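Local coordinates for fructokinase (Xylella fastidiosa Temecula1, PDB 3LJS), which probably phosphorylates fructose with ATP, as a fructokinase of the PfkB carbohydrate kinase family, at residues I145-V148 with M153-A156. Sequence-based numbering, arbitrary orientation.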
# COMPACT_ATOMS: atom_id res chain seq x y z
N ILE B 145 5.50 19.71 -2.81
CA ILE B 145 6.74 19.00 -3.07
C ILE B 145 7.47 19.59 -4.29
O ILE B 145 8.70 19.64 -4.32
CB ILE B 145 6.47 17.48 -3.25
CG1 ILE B 145 7.79 16.71 -3.17
CG2 ILE B 145 5.76 17.22 -4.57
CD1 ILE B 145 8.48 16.82 -1.82
N ALA B 146 6.71 20.06 -5.27
CA ALA B 146 7.32 20.66 -6.46
C ALA B 146 8.14 21.89 -6.09
O ALA B 146 9.26 22.07 -6.56
CB ALA B 146 6.23 21.04 -7.46
N GLU B 147 7.57 22.75 -5.24
CA GLU B 147 8.27 23.96 -4.81
C GLU B 147 9.53 23.60 -4.05
O GLU B 147 10.55 24.28 -4.17
CB GLU B 147 7.36 24.83 -3.94
CG GLU B 147 8.09 25.99 -3.25
CD GLU B 147 8.72 26.97 -4.24
OE1 GLU B 147 9.58 27.76 -3.80
OE2 GLU B 147 8.35 26.97 -5.43
N VAL B 148 9.47 22.53 -3.26
CA VAL B 148 10.63 22.07 -2.51
C VAL B 148 11.73 21.63 -3.49
O VAL B 148 12.91 21.93 -3.30
CB VAL B 148 10.25 20.88 -1.58
CG1 VAL B 148 11.51 20.25 -1.00
CG2 VAL B 148 9.34 21.37 -0.45
N MSE B 153 16.87 22.88 -6.31
CA MSE B 153 17.63 23.12 -7.53
C MSE B 153 18.24 24.52 -7.52
O MSE B 153 19.38 24.71 -7.96
CB MSE B 153 16.73 22.96 -8.77
CG MSE B 153 16.18 21.55 -8.97
SE MSE B 153 14.90 21.46 -10.45
CE MSE B 153 16.08 20.85 -11.85
N ARG B 154 17.49 25.51 -7.02
CA ARG B 154 18.00 26.88 -6.96
C ARG B 154 19.11 27.00 -5.92
O ARG B 154 20.10 27.72 -6.13
CB ARG B 154 16.87 27.87 -6.63
CG ARG B 154 15.86 28.05 -7.77
CD ARG B 154 14.81 29.12 -7.43
NE ARG B 154 14.01 28.76 -6.27
CZ ARG B 154 12.71 28.48 -6.31
NH1 ARG B 154 12.05 28.52 -7.46
NH2 ARG B 154 12.07 28.16 -5.19
N ARG B 155 18.95 26.30 -4.81
CA ARG B 155 19.94 26.33 -3.74
C ARG B 155 21.22 25.64 -4.23
O ARG B 155 22.33 26.12 -3.99
CB ARG B 155 19.37 25.62 -2.51
CG ARG B 155 20.11 25.88 -1.21
CD ARG B 155 19.27 25.48 0.00
NE ARG B 155 18.05 26.29 0.12
CZ ARG B 155 17.21 26.24 1.15
NH1 ARG B 155 17.44 25.41 2.16
NH2 ARG B 155 16.14 27.02 1.18
N ALA B 156 21.06 24.53 -4.93
CA ALA B 156 22.20 23.79 -5.45
C ALA B 156 23.03 24.67 -6.38
O ALA B 156 24.24 24.76 -6.26
CB ALA B 156 21.72 22.54 -6.20
O HOH W 1 9.27 28.76 -7.17
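Arg154 reaches back along helix 143-158 to Glu147, two turns earlier on the same helix. Its CB leaves the backbone in the direction of residues 145-148. CG lies anti to the carbonyl carbon (chi1 -70°), and CD carries the chain on nearly straight. CB, CG and CD span the distance to Glu147. The bend comes at chi3 and brings the guanidinium group round to the carboxylate. NE hydrogen-bonds to a residue next to the segments. Arg154 CZ stays 4.1 Å from Glu147 OE1.

The two terminal nitrogens do the work. Arg154 NH2 gives a hydrogen bond to Glu147 OE1 at 2.9 Å, as part of a salt bridge. The bond is clearly bent, with 135° at the hydrogen. OE1 lies close to the guanidinium plane, at its edge, but NH2 meets that oxygen from above the carboxylate plane. The two planes are 34° apart, and the pair is not a two-pronged, flat one. A water takes the second place: it accepts from Arg154 NH1 at 2.8 Å and donates to Glu147 OE2 at 2.7 Å. OE1 is held to NH2 directly, and OE2 is linked to NH1 through the water.

NH2 also forms a salt bridge with Glu151, one turn before Arg154, so two acidic groups share this nitrogen. Met153 and Ala156 turn instead to strands 130-136 and 162-166. This is an i to i+7 salt bridge on the outer surface of an amphipathic helix, the crossover helix of a beta-alpha-beta unit in the ribokinase-like fold.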